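Local coordinates for protein paenibacillus xanthan lyase (Paenibacillus, PDB 6F2P) that cleaves xanthan as a family 8 polysaccharide lyase, probably releasing the terminal mannose of the side chains by beta-elimination, at residues 502-508 and 607-611; 446-451 and 474-478; 659-664 and 672-677; 719-723 and 733-737; 259-263 and 306-310. All blocks are in the same frame, centred on the assembly; numbering follows the deposited sequence.

Contact 1 of 5, residues 502-508 and 607-611; sequences STDGIAT and GMNPT
A water enclosed within a loop takes part in joining these two irregular segments. Water 1 donates to Ser502 OG (2.7 Å) and accepts from Ile506 N (3.1 Å) and Asn609 N (3.2 Å), so it binds both segments at once. The loop 502-508 curls round it. Ser502 (chi1 t) forms an ST turn, its OG accepting from Asp504 N at 3.0 Å and donating to Asp504 OD2 at 2.7 Å, and Gly505 adopts positive phi (66/23). Opposite, Asn609 is also left-handed (38/54), with chi1 near -68°, and this carries its amide into the loop, where OD1 accepts from Gly505 N at 3.0 Å. Backbone bonds close the two ends: Ser502 N to Pro610 O at 3.0 Å and Thr508 N to Gly607 O at 2.8 Å. Nearest CA pairs are Ala507-Met608 (4.0 Å) and Ser502-Asn609 (4.9 Å), and Asn609 CA lies 3.2 Å from Ser502 O in a CA-H...O contact. Packing fills the remainder: Met608 CG is 3.4 Å from Ala507 N, and Pro610 CD is 3.6 Å from Thr508 OG1. Paired sheet-to-sheet crossings explain the meeting in this super-sandwich domain. Segment 502-508 leads from strand 493-501 to strand 508-516, while 607-611 returns from strand 595-607, the neighbour of 508-516, to strand 613-621, the neighbour of 493-501.

Contact 2 of 5, residues 446-451 and 474-478; sequences QTANSR and HTVGK
One valine at the corner of a tight turn can engage several residues of a neighbouring loop, as Val476 does here. Its backbone lies in a type II beta turn from Thr475 to Lys478, with Val476 at -74/138, Gly477 at 78/2 and Lys478 N bonded to Thr475 O at 3.2 Å; the opposing segment 446-451 is irregular, and the nearest CA pair is Gln446-Val476 at 6.4 Å. The direct hydrogen bond is side chain to backbone: extended Gln446 (chi1 and chi2 both t) reaches across so that OE1 accepts from Val476 N at 2.9 Å, almost linearly (169°). Its NE2 bonds Asp409, which helps fix the amide. A water-mediated link runs alongside, water 2 accepting from Thr447 N (2.6 Å) and donating to Val476 O (2.8 Å), so both backbone polar groups of Val476 are engaged. Van der Waals packing is supplied by the valine side chain, which points into the curve of 446-451: Val476 CG2 lies 3.6 Å from Thr447 CB and 3.9 Å from Ser450 CB, and its CG1 lies 4.0 Å from Arg451 O. Within that curve Ser450 OG donates to Ala448 O at 2.8 Å. Both segments belong to the super-sandwich domain: 474-478 connects the adjacent antiparallel strands 466-474 and 481-488, while 446-451 lies in the longer connection from strand 439-441 to strand 457-462.

Contact 3 of 5, residues 659-664 and 672-677; sequences INFWND and VTSNRK
Lys677 N donates to Asp664 OD1 at 2.8 Å and 174°, joining the loop ends that follow two strands; Asp664 has chi1 near -82°, and the CA atoms of Asp664 and Arg676 are 4.1 Å apart. Within 672-677, Ser674 OG (chi1 t) donates to Arg676 O at 2.7 Å and Arg676 NH1 to Asn675 O at 2.7 Å, shaping the turn. Lys677 CA also makes a CA-H...O contact of 3.3 Å with Phe661 O. Further in, the interface becomes apolar. Ser674 CB sits over the Phe661 ring in a CH-pi contact, 3.6 Å from the centroid; Phe661 CZ is 4.0 Å from Val672 CG1, and Ile659 CD1 is 3.7 Å from Val672 CB. Strand portions 659-661 and 672-674 lie 9.0 Å apart at -25°, the face-to-face packing of a beta sandwich. Strand 656-661 runs between 646-651 and 678-684 in one sheet, and strand 672-674 between 667-669 and 703-708 in the other.

Contact 4 of 5, residues 719-723 and 733-737; sequences DNEIT and FKVNV
Segment 719-723 makes a type I beta turn from Asp719 to Ile722, with Ile722 N to Asp719 O at 3.3 Å, before becoming extended; 733-736 is a strand throughout. They run antiparallel. Thr723 and Lys734 are a hydrogen-bonded pair (CA-CA 5.3 Å), with Thr723 N to Lys734 O at 2.9 Å and Lys734 N to Thr723 O at 3.0 Å. Ile722 CA and Val735 CA, 4.7 Å apart, belong to the non-hydrogen-bonded pair. The bond from Asn736 N to Glu721 O, at 3.0 Å, follows. These are the open ends of the beta hairpin 722-726/731-736, whose first strand is an outermost strand of a five-stranded sheet within this chain. On one face Ile722 (chi1 and chi2 both m) puts CD1 3.6 Å from Val735 CG2 and CG2 3.8 Å from Phe733 CD2, while Phe733 also touches Val747 of the facing seven-stranded sheet. Thr723 CB and Lys734 CE, 3.7 Å apart, occupy the other face, where Lys734 (chi1 p, then t throughout) forms a salt bridge with Asp812.

Contact 5 of 5, residues 259-263 and 306-310; sequences VYRWI and LSQTA
Leu306 is the hub of a buried helix-helix contact. In its m, t rotamer (chi1 -73°, chi2 173°) it reaches toward helix 256-267, where CD1 lies 3.8 Å from Val259 CG1 and 3.9 Å from Ile263 CG1. Those two residues are one helical turn apart, so the leucine CD1 contacts two side chains on the same side of the helix. Tyr260 approaches from beside it: CE1 is 3.9 Å from Leu306 CD2 and 3.4 Å from Ala310 CB. The closest CA atoms, those of Tyr260 and Leu306, stand 7.1 Å apart, and the side chains meet directly. Helices packed like this build the N-terminal alpha-helical domain, which in family 8 lyases is an incomplete alpha/alpha toroid; here helix 229-244 supplies Ile237 and Ala238 to the same apolar cluster, and helix 312-328 supplies Phe318. Thr309 N is hydrogen-bonded to Leu306 O at 3.1 Å, and Ala310 is extended (-74/163). This brings Thr309 (chi1 p) to the end of the Tyr260 ring, which is held out by chi1 near -59° and chi2 near -86°. Tyr260 OH and Thr309 OG1 share a hydrogen bond of 2.7 Å near the plane of that ring.

Overall arrangement
From the N terminus, the chain closes five loops in series; none nests within or crosses another. Contact 5 comes first, joining helices of the N-terminal domain. Contact 2 then closes 22 intervening residues inside the super-sandwich domain, and contact 1 closes 98 more, bringing together two passages between its sheets. These two touch, Asp504 OD1 lying 3.7 Å from Lys478 CA. Contact 3 joins the two sheets of the next beta sandwich across a seven-residue interval, whereas contact 4 closes a hairpin in one of those sheets, their centres about 15 Å apart. Contacts 1 and 5, whose centres are about 50 Å apart, lie on opposite sides of the chain's centre.

Contact 1 of 5, residues 502-508 and 607-611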
# COMPACT_ATOMS: atom_id res chain seq x y z
N SER A 502 17.20 8.49 18.04
CA SER A 502 17.86 7.24 18.41
C SER A 502 18.50 7.35 19.79
O SER A 502 18.93 8.43 20.20
CB SER A 502 18.92 6.88 17.36
OG SER A 502 19.78 5.87 17.86
N THR A 503 18.56 6.23 20.49
CA THR A 503 19.30 6.16 21.74
C THR A 503 20.30 5.01 21.68
O THR A 503 20.65 4.43 22.71
CB THR A 503 18.38 5.95 22.95
OG1 THR A 503 17.44 4.91 22.65
CG2 THR A 503 17.63 7.23 23.27
N ASP A 504 20.77 4.69 20.47
CA ASP A 504 21.61 3.51 20.25
C ASP A 504 23.09 3.81 20.41
O ASP A 504 23.93 2.91 20.27
CB ASP A 504 21.36 2.92 18.85
CG ASP A 504 19.91 2.56 18.60
OD1 ASP A 504 19.43 1.58 19.20
OD2 ASP A 504 19.24 3.25 17.80
N GLY A 505 23.43 5.06 20.69
CA GLY A 505 24.82 5.43 20.89
C GLY A 505 25.71 5.32 19.66
O GLY A 505 26.93 5.20 19.77
N ILE A 506 25.11 5.37 18.48
CA ILE A 506 25.88 5.29 17.24
C ILE A 506 25.48 6.40 16.29
O ILE A 506 24.30 6.71 16.14
CB ILE A 506 25.66 3.93 16.55
CG1 ILE A 506 26.13 2.79 17.45
CG2 ILE A 506 26.37 3.88 15.21
CD1 ILE A 506 25.60 1.47 17.02
N ALA A 507 26.49 7.01 15.66
CA ALA A 507 26.26 8.05 14.67
C ALA A 507 25.22 7.62 13.64
O ALA A 507 25.31 6.53 13.05
CB ALA A 507 27.56 8.41 13.97
N THR A 508 24.22 8.47 13.43
CA THR A 508 23.11 8.15 12.55
C THR A 508 23.29 8.83 11.19
O THR A 508 23.68 9.99 11.11
CB THR A 508 21.78 8.54 13.22
OG1 THR A 508 21.68 7.85 14.47
CG2 THR A 508 20.59 8.17 12.34
N GLY A 607 24.73 12.69 13.57
CA GLY A 607 25.43 12.51 14.83
C GLY A 607 24.89 11.37 15.69
O GLY A 607 24.01 10.61 15.27
N MET A 608 25.42 11.26 16.90
CA MET A 608 24.98 10.23 17.82
C MET A 608 23.73 10.65 18.54
O MET A 608 23.49 11.84 18.73
CB MET A 608 26.06 9.96 18.86
CG MET A 608 27.01 8.83 18.47
SD MET A 608 28.19 8.59 19.79
CE MET A 608 27.09 8.63 21.21
N ASN A 609 22.95 9.66 18.95
CA ASN A 609 21.73 9.89 19.72
C ASN A 609 20.91 11.12 19.33
O ASN A 609 20.63 11.97 20.19
CB ASN A 609 22.09 9.96 21.20
CG ASN A 609 22.55 8.63 21.74
OD1 ASN A 609 22.01 7.58 21.39
ND2 ASN A 609 23.56 8.66 22.60
N PRO A 610 20.54 11.25 18.05
CA PRO A 610 19.76 12.43 17.67
C PRO A 610 18.40 12.38 18.35
O PRO A 610 17.89 11.30 18.63
CB PRO A 610 19.62 12.28 16.15
CG PRO A 610 19.71 10.80 15.91
CD PRO A 610 20.65 10.27 16.94
N THR A 611 17.83 13.54 18.65
CA THR A 611 16.58 13.59 19.39
C THR A 611 15.43 13.94 18.46
O THR A 611 14.28 13.57 18.71
CB THR A 611 16.65 14.63 20.50
OG1 THR A 611 17.38 15.77 20.02
CG2 THR A 611 17.38 14.06 21.69
O HOH W 1 22.36 6.62 18.00

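Contact 2 of 5, residues 446-451 and 474-478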
# COMPACT_ATOMS: atom_id res chain seq x y z
N GLN A 446 20.99 -5.40 10.63
CA GLN A 446 19.61 -5.44 11.07
C GLN A 446 19.08 -6.85 10.89
O GLN A 446 19.28 -7.46 9.84
CB GLN A 446 18.74 -4.43 10.30
CG GLN A 446 17.26 -4.50 10.67
CD GLN A 446 16.37 -3.53 9.90
OE1 GLN A 446 15.25 -3.24 10.32
NE2 GLN A 446 16.87 -3.04 8.77
N THR A 447 18.42 -7.34 11.93
CA THR A 447 17.77 -8.64 11.91
C THR A 447 16.92 -8.83 10.65
O THR A 447 16.09 -7.99 10.30
CB THR A 447 16.89 -8.79 13.16
OG1 THR A 447 17.72 -8.68 14.32
CG2 THR A 447 16.16 -10.12 13.16
N ALA A 448 17.15 -9.95 9.96
CA ALA A 448 16.45 -10.27 8.74
C ALA A 448 15.03 -10.79 8.98
O ALA A 448 14.67 -11.14 10.10
CB ALA A 448 17.23 -11.29 7.95
N ASN A 449 14.25 -10.83 7.91
CA ASN A 449 12.95 -11.47 7.91
C ASN A 449 12.00 -10.92 8.97
O ASN A 449 11.24 -11.67 9.58
CB ASN A 449 13.10 -12.98 8.09
CG ASN A 449 14.23 -13.56 7.27
OD1 ASN A 449 14.40 -13.21 6.10
ND2 ASN A 449 15.01 -14.44 7.88
N SER A 450 12.03 -9.60 9.16
CA SER A 450 11.26 -8.97 10.23
C SER A 450 10.44 -7.78 9.74
O SER A 450 10.86 -7.05 8.85
CB SER A 450 12.22 -8.47 11.31
OG SER A 450 13.09 -9.50 11.72
N ARG A 451 9.28 -7.59 10.36
CA ARG A 451 8.45 -6.42 10.07
C ARG A 451 8.62 -5.41 11.20
O ARG A 451 8.96 -5.79 12.33
CB ARG A 451 6.99 -6.82 9.92
CG ARG A 451 6.83 -8.03 9.03
CD ARG A 451 5.40 -8.30 8.61
NE ARG A 451 4.50 -8.64 9.71
CZ ARG A 451 4.62 -9.72 10.48
NH1 ARG A 451 5.62 -10.58 10.30
NH2 ARG A 451 3.74 -9.93 11.45
N HIS A 474 11.34 2.34 11.64
CA HIS A 474 11.81 1.93 12.95
C HIS A 474 12.63 0.67 12.79
O HIS A 474 12.08 -0.43 12.73
CB HIS A 474 10.66 1.66 13.91
CG HIS A 474 11.11 1.29 15.28
ND1 HIS A 474 10.29 0.66 16.20
CD2 HIS A 474 12.30 1.46 15.90
CE1 HIS A 474 10.96 0.46 17.32
NE2 HIS A 474 12.18 0.93 17.17
N THR A 475 13.95 0.84 12.69
CA THR A 475 14.88 -0.26 12.51
C THR A 475 14.62 -1.36 13.53
O THR A 475 14.48 -1.08 14.73
CB THR A 475 16.33 0.23 12.66
OG1 THR A 475 16.51 1.42 11.88
CG2 THR A 475 17.31 -0.83 12.18
N VAL A 476 14.52 -2.61 13.09
CA VAL A 476 14.21 -3.67 14.04
C VAL A 476 15.44 -3.98 14.89
O VAL A 476 16.57 -3.99 14.39
CB VAL A 476 13.61 -4.95 13.39
CG1 VAL A 476 12.80 -4.59 12.15
CG2 VAL A 476 14.67 -5.93 13.04
N GLY A 477 15.23 -4.17 16.19
CA GLY A 477 16.34 -4.37 17.10
C GLY A 477 17.07 -3.09 17.47
O GLY A 477 18.05 -3.11 18.22
N LYS A 478 16.60 -1.96 16.96
CA LYS A 478 17.20 -0.68 17.28
C LYS A 478 16.16 0.30 17.81
O LYS A 478 14.95 0.06 17.69
CB LYS A 478 17.90 -0.10 16.05
CG LYS A 478 18.90 -1.05 15.38
CD LYS A 478 20.03 -1.45 16.30
CE LYS A 478 21.16 -2.13 15.51
NZ LYS A 478 22.21 -2.71 16.41
O HOH W 2 18.56 -5.90 14.04

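Contact 3 of 5, residues 659-664 and 672-677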
# COMPACT_ATOMS: atom_id res chain seq x y z
N ILE A 659 1.33 15.90 0.52
CA ILE A 659 1.41 16.02 1.97
C ILE A 659 1.29 14.67 2.68
O ILE A 659 0.38 13.91 2.40
CB ILE A 659 0.28 16.88 2.53
CG1 ILE A 659 0.16 18.20 1.77
CG2 ILE A 659 0.48 17.09 4.03
CD1 ILE A 659 -1.02 19.05 2.20
N ASN A 660 2.21 14.40 3.61
CA ASN A 660 2.05 13.27 4.51
C ASN A 660 1.69 13.74 5.93
O ASN A 660 2.40 14.55 6.52
CB ASN A 660 3.31 12.41 4.55
CG ASN A 660 3.56 11.66 3.23
OD1 ASN A 660 2.62 11.35 2.50
ND2 ASN A 660 4.83 11.36 2.95
N PHE A 661 0.57 13.24 6.45
CA PHE A 661 0.12 13.53 7.80
C PHE A 661 0.44 12.36 8.74
O PHE A 661 -0.01 11.24 8.52
CB PHE A 661 -1.39 13.76 7.82
CG PHE A 661 -1.83 15.03 7.16
CD1 PHE A 661 -1.82 16.23 7.87
CD2 PHE A 661 -2.28 15.04 5.86
CE1 PHE A 661 -2.24 17.42 7.27
CE2 PHE A 661 -2.70 16.22 5.26
CZ PHE A 661 -2.69 17.40 5.97
N TRP A 662 1.20 12.64 9.80
CA TRP A 662 1.74 11.59 10.67
C TRP A 662 0.91 11.25 11.91
O TRP A 662 1.13 10.21 12.54
CB TRP A 662 3.17 11.94 11.09
CG TRP A 662 4.13 11.93 9.95
CD1 TRP A 662 4.75 13.00 9.38
CD2 TRP A 662 4.57 10.78 9.22
NE1 TRP A 662 5.55 12.59 8.34
CE2 TRP A 662 5.46 11.23 8.22
CE3 TRP A 662 4.31 9.41 9.31
CZ2 TRP A 662 6.09 10.37 7.33
CZ3 TRP A 662 4.94 8.55 8.42
CH2 TRP A 662 5.81 9.03 7.44
N ASN A 663 -0.03 12.12 12.27
CA ASN A 663 -0.76 11.95 13.52
C ASN A 663 -2.27 11.79 13.33
O ASN A 663 -2.84 12.27 12.35
CB ASN A 663 -0.48 13.11 14.47
CG ASN A 663 0.99 13.27 14.78
OD1 ASN A 663 1.56 14.35 14.58
ND2 ASN A 663 1.63 12.21 15.26
N ASP A 664 -2.90 11.11 14.27
CA ASP A 664 -4.35 10.97 14.23
C ASP A 664 -5.04 12.09 15.02
O ASP A 664 -5.95 11.85 15.81
CB ASP A 664 -4.77 9.59 14.76
CG ASP A 664 -4.67 8.50 13.70
OD1 ASP A 664 -4.66 8.82 12.49
OD2 ASP A 664 -4.62 7.31 14.08
N VAL A 672 -4.58 22.41 3.39
CA VAL A 672 -5.20 21.14 3.73
C VAL A 672 -5.18 20.83 5.22
O VAL A 672 -4.18 21.00 5.91
CB VAL A 672 -4.54 19.97 2.95
CG1 VAL A 672 -5.31 18.68 3.18
CG2 VAL A 672 -4.47 20.30 1.47
N THR A 673 -6.33 20.37 5.71
CA THR A 673 -6.44 19.89 7.07
C THR A 673 -6.87 18.43 7.02
O THR A 673 -7.76 18.07 6.25
CB THR A 673 -7.47 20.72 7.88
OG1 THR A 673 -7.03 22.08 7.99
CG2 THR A 673 -7.65 20.13 9.27
N SER A 674 -6.21 17.60 7.82
CA SER A 674 -6.61 16.20 7.99
C SER A 674 -6.71 15.87 9.47
O SER A 674 -5.90 16.34 10.27
CB SER A 674 -5.62 15.25 7.32
OG SER A 674 -5.93 13.90 7.63
N ASN A 675 -7.69 15.05 9.82
CA ASN A 675 -7.87 14.64 11.20
C ASN A 675 -7.32 13.24 11.45
O ASN A 675 -7.48 12.69 12.53
CB ASN A 675 -9.35 14.70 11.60
CG ASN A 675 -10.17 13.58 10.99
OD1 ASN A 675 -9.84 13.08 9.91
ND2 ASN A 675 -11.24 13.19 11.66
N ARG A 676 -6.68 12.66 10.43
CA ARG A 676 -6.14 11.31 10.54
C ARG A 676 -4.81 11.19 9.79
O ARG A 676 -4.54 11.96 8.88
CB ARG A 676 -7.13 10.29 9.96
CG ARG A 676 -8.41 10.10 10.77
CD ARG A 676 -8.15 9.43 12.11
NE ARG A 676 -9.37 9.23 12.88
CZ ARG A 676 -9.93 10.14 13.68
NH1 ARG A 676 -9.37 11.34 13.84
NH2 ARG A 676 -11.05 9.85 14.34
N LYS A 677 -4.00 10.21 10.18
CA LYS A 677 -2.84 9.84 9.38
C LYS A 677 -3.31 9.65 7.94
O LYS A 677 -4.33 9.01 7.69
CB LYS A 677 -2.22 8.53 9.88
CG LYS A 677 -1.71 8.60 11.31
CD LYS A 677 -1.39 7.21 11.85
CE LYS A 677 -0.95 7.29 13.31
NZ LYS A 677 -0.35 6.01 13.75
O HOH W 3 -3.11 14.70 10.44

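Contact 4 of 5, residues 719-723 and 733-737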
# COMPACT_ATOMS: atom_id res chain seq x y z
N ASP A 719 -14.74 9.64 -6.30
CA ASP A 719 -14.77 8.20 -6.07
C ASP A 719 -15.90 7.89 -5.10
O ASP A 719 -16.40 8.79 -4.42
CB ASP A 719 -13.44 7.71 -5.52
CG ASP A 719 -12.38 7.55 -6.60
OD1 ASP A 719 -12.73 7.16 -7.73
OD2 ASP A 719 -11.19 7.81 -6.31
N ASN A 720 -16.29 6.63 -5.04
CA ASN A 720 -17.45 6.22 -4.24
C ASN A 720 -17.38 6.63 -2.78
O ASN A 720 -18.32 7.22 -2.24
CB ASN A 720 -17.62 4.70 -4.30
CG ASN A 720 -17.70 4.19 -5.71
OD1 ASN A 720 -17.16 3.12 -6.03
ND2 ASN A 720 -18.38 4.95 -6.58
N GLU A 721 -16.26 6.33 -2.13
CA GLU A 721 -16.18 6.46 -0.68
C GLU A 721 -16.00 7.90 -0.21
O GLU A 721 -15.87 8.16 0.99
CB GLU A 721 -15.08 5.54 -0.13
CG GLU A 721 -15.30 4.07 -0.49
CD GLU A 721 -16.70 3.59 -0.12
OE1 GLU A 721 -17.17 3.90 1.00
OE2 GLU A 721 -17.35 2.91 -0.95
N ILE A 722 -16.01 8.84 -1.15
CA ILE A 722 -15.98 10.26 -0.83
C ILE A 722 -17.38 10.79 -0.54
O ILE A 722 -18.31 10.52 -1.29
CB ILE A 722 -15.41 11.10 -1.99
CG1 ILE A 722 -14.01 10.62 -2.38
CG2 ILE A 722 -15.37 12.58 -1.60
CD1 ILE A 722 -12.97 10.94 -1.36
N THR A 723 -17.52 11.55 0.54
CA THR A 723 -18.77 12.24 0.81
C THR A 723 -18.49 13.72 0.91
O THR A 723 -17.81 14.16 1.84
CB THR A 723 -19.39 11.78 2.14
OG1 THR A 723 -19.70 10.39 2.07
CG2 THR A 723 -20.66 12.56 2.43
N PHE A 733 -14.79 17.55 2.82
CA PHE A 733 -15.29 16.21 2.53
C PHE A 733 -14.75 15.18 3.51
O PHE A 733 -13.92 15.51 4.35
CB PHE A 733 -15.00 15.80 1.09
CG PHE A 733 -13.54 15.66 0.77
CD1 PHE A 733 -12.77 16.77 0.45
CD2 PHE A 733 -12.94 14.40 0.74
CE1 PHE A 733 -11.41 16.64 0.14
CE2 PHE A 733 -11.58 14.26 0.43
CZ PHE A 733 -10.82 15.38 0.13
N LYS A 734 -15.24 13.95 3.40
CA LYS A 734 -14.71 12.84 4.19
C LYS A 734 -14.57 11.62 3.31
O LYS A 734 -15.23 11.51 2.28
CB LYS A 734 -15.60 12.52 5.40
CG LYS A 734 -16.99 12.02 5.03
CD LYS A 734 -17.90 11.88 6.25
CE LYS A 734 -19.29 11.43 5.82
NZ LYS A 734 -20.24 11.32 6.95
N VAL A 735 -13.68 10.71 3.70
CA VAL A 735 -13.44 9.47 2.99
C VAL A 735 -13.68 8.30 3.93
O VAL A 735 -13.18 8.31 5.05
CB VAL A 735 -11.97 9.35 2.55
CG1 VAL A 735 -11.79 8.17 1.60
CG2 VAL A 735 -11.49 10.65 1.92
N ASN A 736 -14.44 7.31 3.49
CA ASN A 736 -14.58 6.07 4.25
C ASN A 736 -13.49 5.10 3.80
O ASN A 736 -13.58 4.52 2.72
CB ASN A 736 -15.96 5.46 4.05
CG ASN A 736 -16.23 4.30 4.99
OD1 ASN A 736 -15.31 3.63 5.47
ND2 ASN A 736 -17.51 4.05 5.26
N VAL A 737 -12.47 4.92 4.62
CA VAL A 737 -11.30 4.17 4.19
C VAL A 737 -11.26 2.75 4.74
O VAL A 737 -10.21 2.13 4.73
CB VAL A 737 -9.98 4.88 4.60
CG1 VAL A 737 -9.81 6.17 3.81
CG2 VAL A 737 -9.96 5.16 6.10

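Contact 5 of 5, residues 259-263 and 306-310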
# COMPACT_ATOMS: atom_id res chain seq x y z
N VAL A 259 -3.31 -13.26 -16.05
CA VAL A 259 -1.91 -13.45 -16.42
C VAL A 259 -1.48 -12.39 -17.43
O VAL A 259 -0.34 -11.94 -17.41
CB VAL A 259 -1.65 -14.87 -16.98
CG1 VAL A 259 -0.20 -15.04 -17.39
CG2 VAL A 259 -2.05 -15.92 -15.96
N TYR A 260 -2.39 -11.98 -18.30
CA TYR A 260 -2.06 -10.92 -19.25
C TYR A 260 -1.98 -9.58 -18.53
O TYR A 260 -1.09 -8.78 -18.80
CB TYR A 260 -3.04 -10.90 -20.42
CG TYR A 260 -3.05 -12.22 -21.15
CD1 TYR A 260 -2.14 -12.48 -22.17
CD2 TYR A 260 -3.94 -13.23 -20.79
CE1 TYR A 260 -2.13 -13.70 -22.81
CE2 TYR A 260 -3.93 -14.45 -21.44
CZ TYR A 260 -3.03 -14.68 -22.45
OH TYR A 260 -3.02 -15.89 -23.10
N ARG A 261 -2.90 -9.35 -17.59
CA ARG A 261 -2.89 -8.14 -16.80
C ARG A 261 -1.58 -8.01 -16.01
O ARG A 261 -1.06 -6.89 -15.85
CB ARG A 261 -4.09 -8.08 -15.84
CG ARG A 261 -5.47 -8.12 -16.50
CD ARG A 261 -5.55 -7.34 -17.80
NE ARG A 261 -5.26 -5.91 -17.64
CZ ARG A 261 -5.26 -5.03 -18.64
NH1 ARG A 261 -5.53 -5.43 -19.87
NH2 ARG A 261 -4.98 -3.75 -18.40
N TRP A 262 -1.08 -9.14 -15.51
CA TRP A 262 0.15 -9.16 -14.69
C TRP A 262 1.28 -8.41 -15.39
O TRP A 262 2.05 -7.70 -14.74
CB TRP A 262 0.62 -10.58 -14.38
CG TRP A 262 -0.29 -11.35 -13.46
CD1 TRP A 262 -1.30 -10.84 -12.68
CD2 TRP A 262 -0.29 -12.77 -13.23
NE1 TRP A 262 -1.91 -11.85 -11.98
CE2 TRP A 262 -1.31 -13.04 -12.30
CE3 TRP A 262 0.48 -13.83 -13.72
CZ2 TRP A 262 -1.59 -14.34 -11.86
CZ3 TRP A 262 0.20 -15.11 -13.28
CH2 TRP A 262 -0.82 -15.36 -12.36
N ILE A 263 1.37 -8.58 -16.70
CA ILE A 263 2.37 -7.87 -17.49
C ILE A 263 2.22 -6.35 -17.35
O ILE A 263 3.20 -5.66 -17.05
CB ILE A 263 2.28 -8.27 -18.97
CG1 ILE A 263 2.43 -9.79 -19.12
CG2 ILE A 263 3.32 -7.53 -19.78
CD1 ILE A 263 3.64 -10.36 -18.40
N LEU A 306 3.45 -14.96 -23.99
CA LEU A 306 2.07 -14.51 -23.79
C LEU A 306 1.49 -13.81 -25.02
O LEU A 306 0.29 -13.92 -25.28
CB LEU A 306 1.94 -13.64 -22.54
CG LEU A 306 2.04 -14.45 -21.25
CD1 LEU A 306 2.08 -13.55 -20.04
CD2 LEU A 306 0.89 -15.44 -21.14
N SER A 307 2.33 -13.13 -25.79
CA SER A 307 1.85 -12.47 -27.01
C SER A 307 1.39 -13.49 -28.05
O SER A 307 0.52 -13.21 -28.87
CB SER A 307 2.95 -11.58 -27.60
OG SER A 307 3.99 -12.36 -28.15
N GLN A 308 1.96 -14.69 -27.99
CA GLN A 308 1.58 -15.74 -28.92
C GLN A 308 0.19 -16.32 -28.62
O GLN A 308 -0.42 -16.97 -29.46
CB GLN A 308 2.66 -16.82 -28.96
CG GLN A 308 4.00 -16.30 -29.50
CD GLN A 308 5.15 -17.31 -29.43
OE1 GLN A 308 5.41 -17.90 -28.38
NE2 GLN A 308 5.84 -17.49 -30.54
N THR A 309 -0.33 -16.07 -27.42
CA THR A 309 -1.64 -16.58 -27.07
C THR A 309 -2.64 -15.47 -26.68
O THR A 309 -3.83 -15.74 -26.48
CB THR A 309 -1.55 -17.57 -25.90
OG1 THR A 309 -1.11 -16.88 -24.73
CG2 THR A 309 -0.56 -18.68 -26.23
N ALA A 310 -2.15 -14.24 -26.60
CA ALA A 310 -2.95 -13.10 -26.16
C ALA A 310 -3.94 -12.65 -27.23
O ALA A 310 -3.80 -12.99 -28.40
CB ALA A 310 -2.05 -11.94 -25.75